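Local coordinates for protein valine-pyruvate aminotransferase (Salmonella typhimurium, PDB 3G7Q) that probably catalyses, as a pyridoxal 5'-phosphate-dependent class I aminotransferase, amino-group transfer from L-valine to pyruvate, giving 3-methyl-2-oxobutanoate and L-alanine, at residues Asn105-Ala110 against Asp219-Val224; Phe112-Leu117 against Ile243-Leu248; Glu354-Arg359 against Gln386-Asn391; Tyr372-Pro375 against Pro380-His383. All coordinates share one frame; numbering follows the deposited sequence.

Interaction 1 of 4, residues Asn105-Ala110 against Asp219-Val224; sequences NGSQSA and DNAYGV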
# COMPACT_ATOMS: atom_id res chain seq x y z
N ASN A 105 4.68 -1.59 -0.10
CA ASN A 105 4.36 -0.19 -0.35
C ASN A 105 5.27 0.78 0.38
O ASN A 105 5.23 1.98 0.14
CB ASN A 105 2.91 0.06 0.12
CG ASN A 105 2.28 1.27 -0.52
OD1 ASN A 105 1.75 2.15 0.16
ND2 ASN A 105 2.34 1.34 -1.84
N GLY A 106 6.09 0.26 1.29
CA GLY A 106 7.02 1.06 2.08
C GLY A 106 7.38 0.41 3.40
O GLY A 106 6.90 -0.67 3.74
N SER A 107 8.22 1.12 4.14
CA SER A 107 8.70 0.68 5.45
C SER A 107 7.59 0.37 6.42
O SER A 107 7.59 -0.66 7.09
CB SER A 107 9.61 1.75 6.06
OG SER A 107 10.82 1.90 5.33
N GLN A 108 6.61 1.26 6.48
CA GLN A 108 5.55 1.13 7.45
C GLN A 108 4.63 -0.07 7.19
O GLN A 108 4.22 -0.73 8.15
CB GLN A 108 4.79 2.45 7.50
CG GLN A 108 3.90 2.58 8.71
CD GLN A 108 3.63 4.03 9.12
OE1 GLN A 108 4.14 4.97 8.52
NE2 GLN A 108 2.84 4.20 10.17
N SER A 109 4.31 -0.35 5.93
CA SER A 109 3.52 -1.54 5.61
C SER A 109 4.35 -2.80 5.88
O SER A 109 3.83 -3.85 6.27
CB SER A 109 3.06 -1.51 4.15
OG SER A 109 4.18 -1.39 3.29
N ALA A 110 5.65 -2.72 5.61
CA ALA A 110 6.56 -3.82 5.93
C ALA A 110 6.43 -4.21 7.41
O ALA A 110 6.23 -5.38 7.72
CB ALA A 110 7.98 -3.43 5.59
N ASP A 219 15.77 -2.29 10.45
CA ASP A 219 15.28 -1.31 9.51
C ASP A 219 16.49 -0.54 8.97
O ASP A 219 17.14 0.21 9.71
CB ASP A 219 14.31 -0.37 10.18
CG ASP A 219 13.63 0.55 9.17
OD1 ASP A 219 14.03 0.54 7.99
OD2 ASP A 219 12.68 1.24 9.57
N ASN A 220 16.77 -0.73 7.67
CA ASN A 220 17.93 -0.17 6.95
C ASN A 220 17.46 0.89 5.94
O ASN A 220 18.10 1.10 4.91
CB ASN A 220 18.64 -1.30 6.23
CG ASN A 220 20.07 -0.98 5.74
OD1 ASN A 220 20.38 -1.06 4.54
ND2 ASN A 220 20.94 -0.67 6.65
N ALA A 221 16.40 1.62 6.26
CA ALA A 221 15.90 2.71 5.39
C ALA A 221 16.93 3.78 5.05
O ALA A 221 16.82 4.42 3.99
CB ALA A 221 14.66 3.38 5.99
N TYR A 222 17.91 4.00 5.93
CA TYR A 222 18.91 5.03 5.73
C TYR A 222 20.31 4.50 5.49
O TYR A 222 21.21 5.29 5.24
CB TYR A 222 18.96 5.98 6.95
CG TYR A 222 17.69 6.76 7.13
CD1 TYR A 222 17.48 7.95 6.43
CD2 TYR A 222 16.69 6.32 7.96
CE1 TYR A 222 16.33 8.66 6.58
CE2 TYR A 222 15.53 7.03 8.12
CZ TYR A 222 15.37 8.20 7.41
OH TYR A 222 14.23 8.92 7.55
N GLY A 223 20.50 3.19 5.55
CA GLY A 223 21.82 2.62 5.51
C GLY A 223 22.36 2.20 4.15
O GLY A 223 21.91 2.65 3.10
N VAL A 224 23.39 1.36 4.22
CA VAL A 224 24.14 0.84 3.09
C VAL A 224 23.46 -0.42 2.59
O VAL A 224 23.00 -1.20 3.40
CB VAL A 224 25.58 0.54 3.60
CG1 VAL A 224 26.26 -0.51 2.80
CG2 VAL A 224 26.38 1.85 3.68
O HOH W 1 13.03 0.43 5.40

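Interaction 2 of 4, residues Phe112-Leu117 against Ile243-Leu248; sequences FYLFNL and ILCMSL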
# COMPACT_ATOMS: atom_id res chain seq x y z
N PHE A 112 3.99 -3.56 9.55
CA PHE A 112 2.66 -4.05 9.82
C PHE A 112 2.58 -5.55 9.56
O PHE A 112 2.00 -6.30 10.34
CB PHE A 112 1.62 -3.30 8.97
CG PHE A 112 0.22 -3.73 9.23
CD1 PHE A 112 -0.43 -3.34 10.39
CD2 PHE A 112 -0.45 -4.54 8.33
CE1 PHE A 112 -1.73 -3.75 10.65
CE2 PHE A 112 -1.73 -4.95 8.57
CZ PHE A 112 -2.38 -4.56 9.73
N TYR A 113 3.16 -6.00 8.44
CA TYR A 113 3.18 -7.44 8.17
C TYR A 113 4.01 -8.20 9.20
O TYR A 113 3.57 -9.22 9.73
CB TYR A 113 3.73 -7.77 6.77
CG TYR A 113 2.89 -7.25 5.63
CD1 TYR A 113 1.54 -7.55 5.55
CD2 TYR A 113 3.46 -6.51 4.59
CE1 TYR A 113 0.75 -7.07 4.50
CE2 TYR A 113 2.68 -6.04 3.53
CZ TYR A 113 1.33 -6.32 3.50
OH TYR A 113 0.55 -5.86 2.46
N LEU A 114 5.20 -7.71 9.50
CA LEU A 114 6.07 -8.41 10.44
C LEU A 114 5.43 -8.51 11.81
O LEU A 114 5.40 -9.60 12.38
CB LEU A 114 7.45 -7.73 10.50
CG LEU A 114 8.22 -7.74 9.17
CD1 LEU A 114 9.50 -6.91 9.29
CD2 LEU A 114 8.49 -9.17 8.70
N PHE A 115 4.86 -7.41 12.30
CA PHE A 115 4.21 -7.41 13.62
C PHE A 115 3.09 -8.44 13.64
O PHE A 115 2.96 -9.21 14.60
CB PHE A 115 3.68 -6.01 14.02
CG PHE A 115 4.75 -4.92 14.08
CD1 PHE A 115 6.08 -5.21 14.36
CD2 PHE A 115 4.39 -3.59 13.93
CE1 PHE A 115 7.04 -4.19 14.43
CE2 PHE A 115 5.33 -2.58 14.01
CZ PHE A 115 6.67 -2.88 14.26
N ASN A 116 2.29 -8.49 12.58
CA ASN A 116 1.24 -9.50 12.47
C ASN A 116 1.76 -10.92 12.38
O ASN A 116 1.11 -11.84 12.87
CB ASN A 116 0.36 -9.23 11.24
CG ASN A 116 -0.70 -8.20 11.52
OD1 ASN A 116 -1.69 -8.49 12.19
ND2 ASN A 116 -0.50 -6.99 11.01
N LEU A 117 2.91 -11.11 11.75
CA LEU A 117 3.45 -12.45 11.56
C LEU A 117 4.11 -13.01 12.83
O LEU A 117 4.00 -14.20 13.12
CB LEU A 117 4.46 -12.41 10.41
CG LEU A 117 4.97 -13.70 9.79
CD1 LEU A 117 3.83 -14.47 9.15
CD2 LEU A 117 6.06 -13.40 8.76
N ILE A 243 15.87 -10.22 9.42
CA ILE A 243 14.89 -9.66 8.50
C ILE A 243 15.35 -8.22 8.29
O ILE A 243 15.36 -7.44 9.23
CB ILE A 243 13.46 -9.71 9.04
CG1 ILE A 243 13.05 -11.16 9.41
CG2 ILE A 243 12.47 -9.15 7.99
CD1 ILE A 243 11.69 -11.24 10.11
N LEU A 244 15.70 -7.88 7.05
CA LEU A 244 16.27 -6.57 6.73
C LEU A 244 15.30 -5.76 5.87
O LEU A 244 14.96 -6.22 4.78
CB LEU A 244 17.59 -6.82 6.01
CG LEU A 244 18.48 -5.69 5.48
CD1 LEU A 244 18.74 -4.70 6.58
CD2 LEU A 244 19.79 -6.32 4.95
N CYS A 245 14.90 -4.57 6.33
CA CYS A 245 13.95 -3.73 5.60
C CYS A 245 14.70 -2.58 4.96
O CYS A 245 15.46 -1.88 5.63
CB CYS A 245 12.88 -3.18 6.52
SG CYS A 245 11.94 -4.53 7.31
N MSE A 246 14.49 -2.40 3.66
CA MSE A 246 15.11 -1.33 2.89
C MSE A 246 14.02 -0.56 2.18
O MSE A 246 12.87 -1.00 2.12
CB MSE A 246 16.16 -1.89 1.92
CG MSE A 246 17.29 -2.66 2.62
SE MSE A 246 18.59 -3.27 1.32
CE MSE A 246 19.67 -1.27 1.36
N SER A 247 14.36 0.58 1.61
CA SER A 247 13.36 1.41 0.97
C SER A 247 14.00 2.28 -0.07
O SER A 247 15.17 2.58 -0.00
CB SER A 247 12.70 2.30 2.04
OG SER A 247 11.74 3.18 1.46
N LEU A 248 13.21 2.69 -1.05
CA LEU A 248 13.67 3.61 -2.08
C LEU A 248 13.43 5.08 -1.71
O LEU A 248 14.08 5.95 -2.25
CB LEU A 248 12.88 3.28 -3.35
CG LEU A 248 13.27 3.85 -4.69
CD1 LEU A 248 14.73 3.62 -5.03
CD2 LEU A 248 12.33 3.18 -5.73

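Interaction 3 of 4, residues Glu354-Arg359 against Gln386-Asn391; sequences ELLYQR and QCMRMN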
# COMPACT_ATOMS: atom_id res chain seq x y z
N GLU A 354 6.65 18.54 25.80
CA GLU A 354 5.27 18.71 25.36
C GLU A 354 4.88 20.20 25.52
O GLU A 354 4.26 20.80 24.63
CB GLU A 354 4.31 17.83 26.17
CG GLU A 354 4.38 16.32 25.82
CD GLU A 354 5.56 15.54 26.40
OE1 GLU A 354 6.25 15.96 27.35
OE2 GLU A 354 5.81 14.47 25.85
N LEU A 355 5.25 20.79 26.64
CA LEU A 355 4.95 22.21 26.86
C LEU A 355 5.79 23.09 25.93
O LEU A 355 5.28 24.02 25.32
CB LEU A 355 5.12 22.61 28.32
CG LEU A 355 4.80 24.08 28.64
CD1 LEU A 355 3.38 24.52 28.15
CD2 LEU A 355 4.95 24.30 30.14
N LEU A 356 7.07 22.80 25.85
CA LEU A 356 7.95 23.52 24.92
C LEU A 356 7.38 23.48 23.50
O LEU A 356 7.33 24.50 22.81
CB LEU A 356 9.34 22.93 24.93
CG LEU A 356 10.40 23.79 24.23
CD1 LEU A 356 10.59 25.19 24.88
CD2 LEU A 356 11.74 23.01 24.16
N TYR A 357 6.90 22.31 23.07
CA TYR A 357 6.28 22.17 21.75
C TYR A 357 5.15 23.17 21.53
O TYR A 357 5.03 23.75 20.45
CB TYR A 357 5.73 20.74 21.59
CG TYR A 357 4.83 20.57 20.37
CD1 TYR A 357 3.46 20.81 20.43
CD2 TYR A 357 5.35 20.14 19.17
CE1 TYR A 357 2.66 20.64 19.30
CE2 TYR A 357 4.56 19.99 18.04
CZ TYR A 357 3.22 20.23 18.12
OH TYR A 357 2.45 20.05 16.99
N GLN A 358 4.29 23.35 22.52
CA GLN A 358 3.17 24.30 22.40
C GLN A 358 3.69 25.73 22.24
O GLN A 358 3.16 26.53 21.47
CB GLN A 358 2.23 24.22 23.61
CG GLN A 358 1.50 22.87 23.72
CD GLN A 358 0.59 22.60 22.53
OE1 GLN A 358 -0.02 23.52 21.99
NE2 GLN A 358 0.47 21.33 22.14
N ARG A 359 4.73 26.05 23.01
CA ARG A 359 5.32 27.40 22.96
C ARG A 359 5.98 27.70 21.62
O ARG A 359 5.90 28.83 21.11
CB ARG A 359 6.30 27.58 24.10
CG ARG A 359 5.56 27.63 25.42
CD ARG A 359 6.47 27.85 26.56
NE ARG A 359 5.75 27.87 27.83
CZ ARG A 359 6.34 28.06 28.99
NH1 ARG A 359 7.65 28.26 29.03
NH2 ARG A 359 5.63 28.07 30.11
N GLN A 386 12.38 15.40 27.96
CA GLN A 386 13.39 16.42 27.82
C GLN A 386 14.01 16.43 26.42
O GLN A 386 14.95 17.17 26.19
CB GLN A 386 14.50 16.19 28.85
CG GLN A 386 14.00 16.27 30.27
CD GLN A 386 15.03 15.92 31.33
OE1 GLN A 386 16.22 15.71 31.07
NE2 GLN A 386 14.55 15.84 32.56
N CYS A 387 13.46 15.64 25.49
CA CYS A 387 14.01 15.52 24.15
C CYS A 387 13.03 15.94 23.07
O CYS A 387 11.81 15.92 23.29
CB CYS A 387 14.44 14.08 23.86
SG CYS A 387 15.69 13.36 24.95
N MSE A 388 13.57 16.31 21.92
CA MSE A 388 12.79 16.61 20.74
C MSE A 388 13.53 16.17 19.51
O MSE A 388 14.76 16.14 19.48
CB MSE A 388 12.50 18.11 20.60
CG MSE A 388 11.70 18.69 21.75
SE MSE A 388 10.87 20.40 21.29
CE MSE A 388 9.58 19.38 20.43
N ARG A 389 12.79 15.82 18.46
CA ARG A 389 13.40 15.50 17.18
C ARG A 389 13.19 16.64 16.19
O ARG A 389 12.08 17.19 16.08
CB ARG A 389 12.76 14.26 16.57
CG ARG A 389 13.49 13.72 15.34
CD ARG A 389 12.63 12.68 14.58
NE ARG A 389 11.58 13.30 13.75
CZ ARG A 389 10.65 12.61 13.07
NH1 ARG A 389 10.62 11.29 13.12
NH2 ARG A 389 9.74 13.26 12.35
N MSE A 390 14.23 16.97 15.44
CA MSE A 390 14.14 17.90 14.32
C MSE A 390 14.74 17.26 13.08
O MSE A 390 15.57 16.33 13.17
CB MSE A 390 14.84 19.22 14.61
CG MSE A 390 16.30 19.11 14.92
SE MSE A 390 17.10 20.94 14.86
CE MSE A 390 17.28 21.16 12.98
N ASN A 391 14.35 17.78 11.91
CA ASN A 391 14.85 17.35 10.60
C ASN A 391 15.85 18.42 10.18
O ASN A 391 15.50 19.60 10.20
CB ASN A 391 13.68 17.23 9.63
CG ASN A 391 14.09 16.72 8.27
OD1 ASN A 391 15.11 17.15 7.72
ND2 ASN A 391 13.26 15.83 7.68

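Interaction 4 of 4, residues Tyr372-Pro375 against Pro380-His383; sequences YFFP and PWPH. With EDO (1,2-ethanediol), chain F.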
# COMPACT_ATOMS: atom_id res chain seq x y z
N TYR A 372 7.05 10.58 22.44
CA TYR A 372 6.32 9.74 21.55
C TYR A 372 7.14 8.60 20.93
O TYR A 372 6.55 7.66 20.40
CB TYR A 372 5.63 10.61 20.49
CG TYR A 372 4.71 11.66 21.12
CD1 TYR A 372 3.73 11.31 22.05
CD2 TYR A 372 4.81 13.00 20.77
CE1 TYR A 372 2.90 12.26 22.64
CE2 TYR A 372 3.98 13.96 21.34
CZ TYR A 372 3.03 13.59 22.28
OH TYR A 372 2.19 14.56 22.84
N PHE A 373 8.47 8.64 21.04
CA PHE A 373 9.34 7.60 20.50
C PHE A 373 9.75 6.50 21.50
O PHE A 373 10.68 5.74 21.22
CB PHE A 373 10.60 8.24 19.91
CG PHE A 373 10.32 9.22 18.81
CD1 PHE A 373 10.11 10.56 19.09
CD2 PHE A 373 10.26 8.81 17.48
CE1 PHE A 373 9.85 11.49 18.06
CE2 PHE A 373 10.00 9.72 16.47
CZ PHE A 373 9.79 11.07 16.77
N PHE A 374 9.10 6.46 22.66
CA PHE A 374 9.43 5.49 23.70
C PHE A 374 8.22 4.69 24.18
O PHE A 374 8.03 4.51 25.37
CB PHE A 374 9.96 6.20 24.94
CG PHE A 374 11.25 6.91 24.74
CD1 PHE A 374 11.28 8.25 24.39
CD2 PHE A 374 12.44 6.28 25.02
CE1 PHE A 374 12.46 8.90 24.25
CE2 PHE A 374 13.64 6.94 24.89
CZ PHE A 374 13.65 8.27 24.51
N PRO A 375 7.41 4.17 23.28
CA PRO A 375 6.27 3.43 23.84
C PRO A 375 6.68 2.10 24.47
O PRO A 375 7.62 1.45 24.02
CB PRO A 375 5.40 3.15 22.62
CG PRO A 375 6.40 3.04 21.50
CD PRO A 375 7.42 4.12 21.81
N PRO A 380 8.42 4.56 33.86
CA PRO A 380 8.46 5.93 33.32
C PRO A 380 9.86 6.50 33.48
O PRO A 380 10.58 6.08 34.38
CB PRO A 380 7.47 6.67 34.23
CG PRO A 380 6.58 5.65 34.74
CD PRO A 380 7.45 4.46 34.96
N TRP A 381 10.22 7.46 32.64
CA TRP A 381 11.56 8.02 32.63
C TRP A 381 11.48 9.50 32.27
O TRP A 381 11.08 9.83 31.15
CB TRP A 381 12.38 7.26 31.59
CG TRP A 381 13.84 7.52 31.58
CD1 TRP A 381 14.62 7.86 32.63
CD2 TRP A 381 14.72 7.30 30.47
NE1 TRP A 381 15.93 7.93 32.23
CE2 TRP A 381 16.02 7.57 30.91
CE3 TRP A 381 14.51 6.94 29.12
CZ2 TRP A 381 17.14 7.50 30.07
CZ3 TRP A 381 15.63 6.85 28.27
CH2 TRP A 381 16.92 7.12 28.76
N PRO A 382 11.79 10.39 33.23
CA PRO A 382 11.67 11.83 32.95
C PRO A 382 12.43 12.28 31.71
O PRO A 382 12.01 13.20 30.99
CB PRO A 382 12.24 12.47 34.23
CG PRO A 382 11.91 11.49 35.31
CD PRO A 382 12.17 10.15 34.64
N HIS A 383 13.56 11.64 31.46
CA HIS A 383 14.33 11.89 30.24
C HIS A 383 13.50 11.98 28.96
O HIS A 383 13.78 12.82 28.10
CB HIS A 383 15.35 10.77 30.08
CG HIS A 383 16.20 10.89 28.86
ND1 HIS A 383 17.34 11.67 28.82
CD2 HIS A 383 16.14 10.26 27.66
CE1 HIS A 383 17.91 11.55 27.63
NE2 HIS A 383 17.21 10.70 26.91
C1 EDO F . 2.29 17.12 20.73
O1 EDO F . 2.42 17.15 22.16
C2 EDO F . 1.02 17.83 20.29
O2 EDO F . -0.15 17.17 20.78

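Interaction 1 of 4, residues Asn105-Ala110 against Asp219-Val224
Asp219 OD1 is gripped twice. A water donates to it at 2.8 Å from OD1, and the backbone N of Ala221 reaches it at 3.1 Å, arriving 38° above the carboxylate plane. The bond from Ala221 N closes an Asx turn, which fixes the carboxylate just where the strand gives way to the loop. The same water lies 2.7 Å from Ser107 OG, so serine and aspartate are joined through it, their own OG and OD1 atoms being 4.4 Å apart. Ser107 holds OG beside its backbone N (chi1 -67°), and the hydroxyl also lies against the methyl of Ala221, OG to CB 4.2 Å. At the helix start, the carbonyl O of Gly106, the N-cap residue, accepts from Ala110 N at 3.0 Å and from Ser109 OG at 2.8 Å. Thr104 OG1 bonds to that oxygen as well. In fold-type I aminotransferases the end of such a strand and the start of such a helix border the cofactor site; judging by the sequence Asp-Asn-Ala-Tyr, Asp219 is probably the counterpart of the aspartate that faces the pyridine nitrogen there. Helix 107-118 starts directly after strand 101-104, and the loop Asp219-Val224 leaves strand 216-219 next to strand 242-247, whose Ser247 touches Ser107; Gln108 touches Tyr138 and Ala142 of helix 138-142 and packs on Gly276 of the second subunit.

Interaction 2 of 4, residues Phe112-Leu117 against Ile243-Leu248
Leu114 and Ile243 lie flank to flank, running in opposite senses, and the contact is made by their methyl groups. The leucine, with CG beside its backbone N (chi1 -62°), spreads both branches toward the strand. CD1 settles between two partners, 3.9 Å from Ile243 CG2 and 3.9 Å from Cys245 SG. CD2 lies further along the isoleucine, 4.0 Å from its CG2 and 4.1 Å from its CD1. Ile243 and Cys245 are two apart on strand 242-247 and therefore offer their side chains on one side of it, with the leucine bridging the pair. All three are buried, and the join is entirely apolar.

Within the helix, Phe112 O accepts both Asn116 N, in the regular helical bond, and Asn116 ND2 at 2.7 Å; the two donors approach from opposite faces of the carbonyl plane. The same ND2 lies over the Phe112 ring, 3.2 Å above its plane and over its centre.

Strand 242-247 runs inside the seven-stranded mixed sheet of the large domain, parallel to 216-219 and antiparallel to 259-262, the classic pattern of fold-type I enzymes. Helix 107-118 lies on one side of this sheet, where Phe111 and Phe118 extend the packing on Cys245 and Ile243, and its Tyr113 and Leu117 turn to helix 265-278.

Interaction 3 of 4, residues Glu354-Arg359 against Gln386-Asn391
The Tyr357 ring receives Met388 CE at its edge, close to its plane, and Gln358 NE2 also lies at the edge, in plane. A 1,2-ethanediol, probably from the crystallisation liquor, sits above the ring plane, its C2 3.4 Å from Tyr357 CE1. The hydroxyl is held by Asp23, which pins the far end of the ring.

Across from the helix, selenomethionine Met388 does the work for the strand. Its CG stands beside the backbone N (chi1 -61°), and a bend at the last torsion, chi3 79°, folds the terminal methyl toward the tyrosine. CE thus comes 4.2 Å from Tyr357 CB, while SE, one atom back, lies 4.0 Å from Leu356 CD2. The selenomethionine and leucine side chains meet at a slant, and of the leucine's two branches CD2 is the one that SE touches.

This is helix-on-sheet packing in the small domain of a fold-type I aminotransferase. Strand 387-391 lies between strands 341-345 and 368-369 of a mixed sheet, antiparallel to both, and helix 353-362 rests against it.

Leu356 also touches Glu409 and Ile410 of helix 396-416, which packs on the same strand through Ile399 against Met390. The neighbouring Arg389 extends from the other face of the strand, NH1 bonded to Asn191 OD1 and NH2 to Gly37 O; it is probably the counterpart of the arginine that binds the substrate carboxylate in related aminotransferases.

Interaction 4 of 4, residues Tyr372-Pro375 against Pro380-His383
Phe374 meets Trp381 and His383 within one loop of the small domain, the connection from strand 368-369 to strand 387-391, so the contact folds this loop back on itself. Along the first segment, Tyr372 comes first, and it faces elsewhere: its OH lies 2.7 Å from O1 of a 1,2-ethanediol, probably from the crystallisation liquor, whose O1 lies at the edge of the ring, in its plane; the diol is also hydrogen-bonded to Gly16 O. Phe373 next stacks on Tyr141, tying the loop to helix 138-142. Phe374 then points its side chain across the loop. Its CG sits beside the backbone N (chi1 -65°), which sends the ring toward both aromatic partners: CE2 is 3.9 Å from Trp381 CZ3, and CZ is 4.5 Å from His383 CD2. Each partner presents a ring edge, the planes of indole and phenyl standing nearly at right angles, though the approach to the phenyl is oblique. Pro375 ends the segment, its O bonded to Ser153 OG.

On the other side, Trp381 has its CG anti to the backbone N (chi1 -170°), which brings CZ3 of the six-membered ring to Phe374, and Arg155 makes a cation-pi contact with the indole. His383 NE2 is hydrogen-bonded to Tyr168 OH, and the imidazole meets Trp345 edge-to-face. Trp381 and His383 also pack on each other, with His383 CB 3.3 Å above the indole plane and over its centre.

Interactions 1 and 2 belong together: both use helix 107-118, one against the loop after strand 216-219 and one against strand 242-247. Their centres are 7 Å apart, their segments alternate along the chain, and Asn220 N probably bonds to Cys245 O where they meet. Interactions 3 and 4 come later in the sequence, 4 nested inside the loop closed by 3, with centres 13 Å apart; Arg389 and Glu354 pack on Phe373 and Tyr372. Centres in the two groups lie about 24 to 29 Å apart. The first pair belongs to the large domain with its seven-stranded sheet; the second belongs to the small domain, 3 on strand 387-391 and 4 in the loop leading to it. Enzymes of this family bind cofactor and substrate between these two domains.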